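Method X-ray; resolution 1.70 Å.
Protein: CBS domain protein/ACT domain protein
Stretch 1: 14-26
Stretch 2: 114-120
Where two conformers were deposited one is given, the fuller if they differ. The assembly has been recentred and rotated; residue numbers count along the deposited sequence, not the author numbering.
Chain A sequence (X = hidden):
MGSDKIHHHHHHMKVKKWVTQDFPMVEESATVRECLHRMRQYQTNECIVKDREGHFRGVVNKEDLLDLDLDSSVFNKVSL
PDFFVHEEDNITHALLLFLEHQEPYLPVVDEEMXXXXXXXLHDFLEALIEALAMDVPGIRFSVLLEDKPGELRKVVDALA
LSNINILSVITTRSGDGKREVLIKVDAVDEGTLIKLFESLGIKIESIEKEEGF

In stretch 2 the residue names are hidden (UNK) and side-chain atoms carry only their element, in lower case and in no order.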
ATOM      1  N   LYS A  14      10.440   5.293 -14.732  1.00 38.00           N
ATOM      2  CA  LYS A  14      10.718   4.989 -13.335  1.00 36.97           C
ATOM      3  C   LYS A  14       9.463   5.067 -12.456  1.00 35.75           C
ATOM      4  O   LYS A  14       8.527   5.815 -12.743  1.00 35.18           O
ATOM      5  CB  LYS A  14      11.760   5.958 -12.800  1.00 37.43           C
ATOM      6  CG  LYS A  14      13.017   6.082 -13.668  1.00 37.97           C
ATOM      7  CD  LYS A  14      13.733   4.749 -13.856  1.00 38.81           C
ATOM      8  CE  LYS A  14      14.405   4.294 -12.569  1.00 39.13           C
ATOM      9  NZ  LYS A  14      15.486   3.297 -12.823  1.00 39.25           N
ATOM     10  N   VAL A  15       9.480   4.280 -11.382  1.00 34.25           N
ATOM     11  CA  VAL A  15       8.445   4.284 -10.334  1.00 33.30           C
ATOM     12  C   VAL A  15       8.198   5.687  -9.769  1.00 32.39           C
ATOM     13  O   VAL A  15       7.053   6.102  -9.616  1.00 32.11           O
ATOM     14  CB  VAL A  15       8.866   3.324  -9.185  1.00 32.85           C
ATOM     15  CG1 VAL A  15       8.067   3.567  -7.871  1.00 32.86           C
ATOM     16  CG2 VAL A  15       8.741   1.869  -9.648  1.00 32.47           C
ATOM     17  N   LYS A  16       9.274   6.415  -9.477  1.00 32.03           N
ATOM     18  CA  LYS A  16       9.156   7.737  -8.861  1.00 31.44           C
ATOM     19  C   LYS A  16       8.206   8.667  -9.615  1.00 30.62           C
ATOM     20  O   LYS A  16       7.541   9.499  -9.009  1.00 30.42           O
ATOM     21  CB  LYS A  16      10.536   8.400  -8.711  1.00 31.71           C
ATOM     22  CG  LYS A  16      10.566   9.497  -7.663  1.00 32.44           C
ATOM     23  CD  LYS A  16      11.992   9.813  -7.240  1.00 32.56           C
ATOM     24  CE  LYS A  16      12.039  10.898  -6.171  1.00 33.68           C
ATOM     25  NZ  LYS A  16      13.417  11.375  -5.940  1.00 34.24           N
ATOM     26  N   LYS A  17       8.129   8.519 -10.933  1.00 30.22           N
ATOM     27  CA  LYS A  17       7.259   9.363 -11.746  1.00 29.89           C
ATOM     28  C   LYS A  17       5.775   9.157 -11.425  1.00 29.25           C
ATOM     29  O   LYS A  17       4.971  10.077 -11.593  1.00 29.78           O
ATOM     30  CB  LYS A  17       7.506   9.120 -13.244  1.00 30.21           C
ATOM     31  CG  LYS A  17       6.802  10.115 -14.168  1.00 30.83           C
ATOM     32  CD  LYS A  17       5.414   9.641 -14.603  1.00 31.76           C
ATOM     33  CE  LYS A  17       4.488  10.814 -14.912  1.00 32.98           C
ATOM     34  NZ  LYS A  17       3.046  10.474 -14.697  1.00 33.31           N
ATOM     35  N   TRP A  18       5.423   7.961 -10.950  1.00 28.09           N
ATOM     36  CA  TRP A  18       4.022   7.554 -10.809  1.00 27.74           C
ATOM     37  C   TRP A  18       3.554   7.475  -9.339  1.00 27.02           C
ATOM     38  O   TRP A  18       2.419   7.092  -9.057  1.00 27.32           O
ATOM     39  CB  TRP A  18       3.819   6.210 -11.527  1.00 27.89           C
ATOM     40  CG  TRP A  18       4.176   6.270 -12.998  1.00 27.48           C
ATOM     41  CD1 TRP A  18       5.386   5.966 -13.558  1.00 27.94           C
ATOM     42  CD2 TRP A  18       3.333   6.696 -14.073  1.00 27.07           C
ATOM     43  NE1 TRP A  18       5.343   6.167 -14.910  1.00 27.54           N
ATOM     44  CE2 TRP A  18       4.099   6.624 -15.255  1.00 26.92           C
ATOM     45  CE3 TRP A  18       2.010   7.154 -14.151  1.00 28.11           C
ATOM     46  CZ2 TRP A  18       3.578   6.966 -16.509  1.00 28.30           C
ATOM     47  CZ3 TRP A  18       1.493   7.499 -15.385  1.00 28.05           C
ATOM     48  CH2 TRP A  18       2.284   7.415 -16.559  1.00 28.21           C
ATOM     49  N   VAL A  19       4.420   7.835  -8.402  1.00 26.10           N
ATOM     50  CA  VAL A  19       4.066   7.786  -6.980  1.00 26.67           C
ATOM     51  C   VAL A  19       3.012   8.820  -6.600  1.00 26.55           C
ATOM     52  O   VAL A  19       3.088   9.978  -7.019  1.00 26.04           O
ATOM     53  CB  VAL A  19       5.301   7.995  -6.085  1.00 27.08           C
ATOM     54  CG1 VAL A  19       4.908   8.150  -4.632  1.00 28.08           C
ATOM     55  CG2 VAL A  19       6.250   6.841  -6.254  1.00 27.58           C
ATOM     56  N   THR A  20       2.073   8.400  -5.760  1.00 26.60           N
ATOM     57  CA  THR A  20       1.061   9.283  -5.187  1.00 26.76           C
ATOM     58  C   THR A  20       1.174   9.309  -3.666  1.00 27.07           C
ATOM     59  O   THR A  20       1.631   8.324  -3.051  1.00 26.14           O
ATOM     60  CB  THR A  20      -0.380   8.855  -5.590  1.00 27.28           C
ATOM     61  OG1 THR A  20      -1.324   9.857  -5.167  1.00 27.97           O
ATOM     62  CG2 THR A  20      -0.789   7.478  -5.021  1.00 25.00           C
ATOM     63  N   GLN A  21       0.742  10.420  -3.069  1.00 26.69           N
ATOM     64  CA  GLN A  21       0.541  10.490  -1.610  1.00 27.47           C
ATOM     65  C   GLN A  21      -0.933  10.308  -1.238  1.00 27.75           C
ATOM     66  O   GLN A  21      -1.289  10.252  -0.056  1.00 28.35           O
ATOM     67  CB  GLN A  21       1.095  11.811  -1.054  1.00 27.89           C
ATOM     68  CG  GLN A  21       2.553  12.058  -1.395  1.00 28.93           C
ATOM     69  CD  GLN A  21       3.486  10.969  -0.896  1.00 29.67           C
ATOM     70  OE1 GLN A  21       3.314  10.447   0.193  1.00 32.97           O
ATOM     71  NE2 GLN A  21       4.486  10.640  -1.690  1.00 30.54           N
ATOM     72  N   ASP A  22      -1.782  10.165  -2.253  1.00 27.68           N
ATOM     73  CA  ASP A  22      -3.223  10.028  -2.075  1.00 28.32           C
ATOM     74  C   ASP A  22      -3.548   8.529  -2.021  1.00 28.43           C
ATOM     75  O   ASP A  22      -3.967   7.913  -3.011  1.00 29.98           O
ATOM     76  CB  ASP A  22      -3.939  10.764  -3.233  1.00 28.42           C
ATOM     77  CG  ASP A  22      -5.350  11.253  -2.870  1.00 30.94           C
ATOM     78  OD1 ASP A  22      -5.838  10.982  -1.748  1.00 35.14           O
ATOM     79  OD2 ASP A  22      -5.970  11.926  -3.728  1.00 29.62           O
ATOM     80  N   PHE A  23      -3.336   7.930  -0.846  1.00 27.24           N
ATOM     81  CA  PHE A  23      -3.590   6.508  -0.619  1.00 25.89           C
ATOM     82  C   PHE A  23      -3.899   6.233   0.853  1.00 26.12           C
ATOM     83  O   PHE A  23      -3.506   7.040   1.726  1.00 24.93           O
ATOM     84  CB  PHE A  23      -2.369   5.689  -1.048  1.00 26.40           C
ATOM     85  CG  PHE A  23      -1.159   5.897  -0.192  1.00 24.63           C
ATOM     86  CD1 PHE A  23      -0.284   6.946  -0.443  1.00 27.51           C
ATOM     87  CD2 PHE A  23      -0.850   5.021   0.839  1.00 26.70           C
ATOM     88  CE1 PHE A  23       0.835   7.157   0.338  1.00 26.42           C
ATOM     89  CE2 PHE A  23       0.285   5.227   1.618  1.00 25.39           C
ATOM     90  CZ  PHE A  23       1.121   6.281   1.368  1.00 26.47           C
ATOM     91  N   PRO A  24      -4.579   5.101   1.141  1.00 25.46           N
ATOM     92  CA  PRO A  24      -4.953   4.778   2.526  1.00 26.20           C
ATOM     93  C   PRO A  24      -3.758   4.293   3.371  1.00 25.66           C
ATOM     94  O   PRO A  24      -3.104   3.321   3.025  1.00 25.55           O
ATOM     95  CB  PRO A  24      -5.994   3.674   2.361  1.00 26.46           C
ATOM     96  CG  PRO A  24      -5.633   3.013   1.066  1.00 25.85           C
ATOM     97  CD  PRO A  24      -5.070   4.077   0.181  1.00 25.63           C
HETATM   98  N   MSE A  25      -3.534   4.930   4.513  1.00 27.91           N
HETATM   99  CA  MSE A  25      -2.374   4.610   5.351  1.00 28.52           C
HETATM  100  C   MSE A  25      -2.763   4.708   6.829  1.00 27.78           C
HETATM  101  O   MSE A  25      -3.447   5.656   7.223  1.00 28.41           O
HETATM  102  CB  MSE A  25      -1.238   5.594   5.025  1.00 29.53           C
HETATM  103  CG  MSE A  25       0.090   5.355   5.751  0.50 31.41           C
HETATM  104 SE   MSE A  25       0.114   5.768   7.652  0.50 41.32          SE
HETATM  105  CE  MSE A  25      -0.499   7.610   7.624  0.50 40.11           C
ATOM    106  N   VAL A  26      -2.316   3.742   7.642  1.00 27.22           N
ATOM    107  CA  VAL A  26      -2.433   3.879   9.098  1.00 26.63           C
ATOM    108  C   VAL A  26      -1.137   3.466   9.765  1.00 26.36           C
ATOM    109  O   VAL A  26      -0.313   2.802   9.147  1.00 24.42           O
ATOM    110  CB  VAL A  26      -3.587   3.031   9.733  1.00 26.95           C
ATOM    111  CG1 VAL A  26      -4.937   3.506   9.232  1.00 26.98           C
ATOM    112  CG2 VAL A  26      -3.373   1.539   9.526  1.00 27.86           C
ATOM    113  N   UNK A 114      11.818   3.198   4.514  1.00 26.10           N
ATOM    114  CA  UNK A 114      10.844   4.220   4.897  1.00 26.22           C
ATOM    115  C   UNK A 114       9.798   4.333   3.794  1.00 25.50           C
ATOM    116  O   UNK A 114      10.144   4.391   2.622  1.00 23.85           O
ATOM    117  n   UNK A 114      12.941   5.726   8.715  1.00 33.60           N
ATOM    118  c   UNK A 114      14.200   6.081   8.978  1.00 33.66           C
ATOM    119  c   UNK A 114      12.602   5.538   6.211  1.00 29.88           C
ATOM    120  n   UNK A 114      14.858   6.902   8.167  1.00 36.09           N
ATOM    121  c   UNK A 114      12.158   6.172   7.559  1.00 32.17           C
ATOM    122  c   UNK A 114      11.506   5.571   5.145  1.00 27.88           C
ATOM    123  n   UNK A 114      14.813   5.611  10.059  1.00 36.13           N
ATOM    124  N   UNK A 115       8.532   4.371   4.186  1.00 25.40           N
ATOM    125  CA  UNK A 115       7.435   4.554   3.253  1.00 24.48           C
ATOM    126  C   UNK A 115       7.469   5.949   2.615  1.00 24.34           C
ATOM    127  O   UNK A 115       7.467   6.964   3.318  1.00 24.58           O
ATOM    128  c   UNK A 115       6.099   4.355   3.978  1.00 24.66           C
ATOM    129  c   UNK A 115       4.842   4.282   3.124  1.00 24.86           C
ATOM    130  c   UNK A 115       3.646   4.080   4.024  1.00 25.33           C
ATOM    131  c   UNK A 115       4.935   3.134   2.118  1.00 24.40           C
ATOM    132  N   UNK A 116       7.528   6.001   1.288  1.00 23.63           N
ATOM    133  CA  UNK A 116       7.630   7.278   0.561  1.00 24.07           C
ATOM    134  C   UNK A 116       6.375   7.628  -0.252  1.00 23.95           C
ATOM    135  O   UNK A 116       6.276   8.742  -0.799  1.00 24.21           O
ATOM    136  c   UNK A 116      10.386   8.149   1.454  0.50 27.13           C
ATOM    137  c   UNK A 116      10.176   7.102   0.360  1.00 26.49           C
ATOM    138  n   UNK A 116      11.018  10.523   1.865  0.50 26.97           N
ATOM    139  c   UNK A 116       8.832   7.233  -0.374  1.00 24.22           C
ATOM    140  c   UNK A 116      10.309   9.577   0.944  0.50 27.31           C
ATOM    141  N   UNK A 117       5.447   6.697  -0.310  1.00 23.30           N
ATOM    142  CA  UNK A 117       4.213   6.831  -1.106  1.00 23.37           C
ATOM    143  C   UNK A 117       3.718   5.479  -1.576  1.00 22.94           C
ATOM    144  O   UNK A 117       4.104   4.422  -1.023  1.00 22.69           O
ATOM    145  N   UNK A 118       2.847   5.510  -2.572  1.00 22.89           N
ATOM    146  CA  UNK A 118       2.375   4.301  -3.239  1.00 22.51           C
ATOM    147  C   UNK A 118       2.238   4.542  -4.732  1.00 22.57           C
ATOM    148  O   UNK A 118       2.118   5.685  -5.184  1.00 23.17           O
ATOM    149  c   UNK A 118       1.049   3.888  -2.704  1.00 22.91           C
ATOM    150  N   UNK A 119       2.230   3.446  -5.472  1.00 22.41           N
ATOM    151  CA  UNK A 119       1.793   3.426  -6.879  1.00 22.41           C
ATOM    152  C   UNK A 119       0.419   2.765  -6.903  1.00 22.60           C
ATOM    153  O   UNK A 119       0.275   1.587  -6.518  1.00 21.47           O
ATOM    154  c   UNK A 119       4.125   3.289  -7.784  1.00 23.76           C
ATOM    155  c   UNK A 119       2.240   2.600  -9.259  1.00 23.39           C
ATOM    156  c   UNK A 119       2.772   2.653  -7.796  1.00 22.18           C
ATOM    157  N   UNK A 120      -0.591   3.501  -7.332  1.00 22.62           N
ATOM    158  CA  UNK A 120      -1.919   2.882  -7.503  1.00 22.95           C
ATOM    159  C   UNK A 120      -1.912   1.919  -8.679  1.00 22.38           C
ATOM    160  O   UNK A 120      -1.230   2.158  -9.684  1.00 22.46           O
ATOM    161  c   UNK A 120      -3.019   3.933  -7.656  1.00 23.36           C
ATOM    162  o   UNK A 120      -3.017   4.579  -8.923  1.00 22.91           O
TER
HETATM  163  O   HOH W   1       0.019   6.187  -8.079  1.00 14.95           O
HETATM  164  O   HOH W   2       4.409   8.140   2.414  1.00 58.95           O

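Position 114 carries seven side-chain atoms: three carbons in a row, a nitrogen, then a carbon bearing two more nitrogens. That terminal group is a guanidinium, so the residue is arginine. Arg114 makes no contact with stretch 1, its side chain being out of reach.

Position 115 has four carbons, forked at the second, and no heteroatom. Its CA-to-CB bond points toward stretch 1, and a terminal carbon of the fork packs on Met25, deposited as selenomethionine, and on the Phe23 ring edge. This is the leucine pattern, since isoleucine would branch at its first carbon. CD2 of Leu115 lies 4.2 Å from CG of Met25 and 4.3 Å from CZ of Phe23, near the plane of that ring.

Position 116 shows four carbons in a row ending in nitrogen, which identifies lysine. The chain leaves CA sideways and its end leads away from stretch 1, so the contact falls to the backbone: NE2 of Gln21 donates to O of Lys116 at 2.8 Å, with an N-H...O angle of 176°. Gln21 itself points away at CA-to-CB, but m rotamers at chi1 and chi2 bring its amide back.

Position 117 has no side-chain atoms, hence glycine. The backbone agrees: at phi/psi of 150/-163°, a CB would be jammed against the preceding carbonyl. An ideal CB on Gly117 would also sit 2.4 Å from CG1 of Val19, 3.0 Å from NE2 of Gln21 and 3.0 Å from O of Thr20, all clashes. The bare CA instead approaches CE1 of Phe23 to 3.7 Å.

Position 118 carries a single carbon, which lies over one face of the Phe23 ring, so it is alanine. CB of Ala118 is 3.9 Å from CG of Phe23 and 4.1 Å from the centroid of the Phe23 ring, 19° off the ring normal: a CH-pi contact.

Position 119 has three carbons, one attached to CA and carrying the other two; a branch carbon packs on Val15 and Val19. This beta-branched, wholly carbon side chain is valine. Its chi1 is t, and CG2 of Val119 reaches CG1 of Val15 at 4.0 Å and CG2 of Val19 at 4.4 Å.

Position 120 has one carbon followed by one oxygen, a serine. Ser120 occupies an N-cap position, its side chain capping a backbone nitrogen just past the stretch. Its own N donates at 2.9 Å to O of water 1, which in turn donates to O of Trp18 at 2.7 Å, linking the two backbones.

The contact is centred on a single antiparallel bridge. N of Thr20 donates to O of Ala118 at 2.8 Å and 175°, and N of Ala118 returns a bond to O of Thr20 at 3.1 Å and 166°. The Gln21 amide adds a third, nearly linear bond, while Phe23, Val15, Val19 and Met25 supply apolar packing. Together the stretches bury 447 Å², counting both sides, with Ala118 the most covered residue at 70 Å².

Stretch 2, residues 114-120: RLKGAVS
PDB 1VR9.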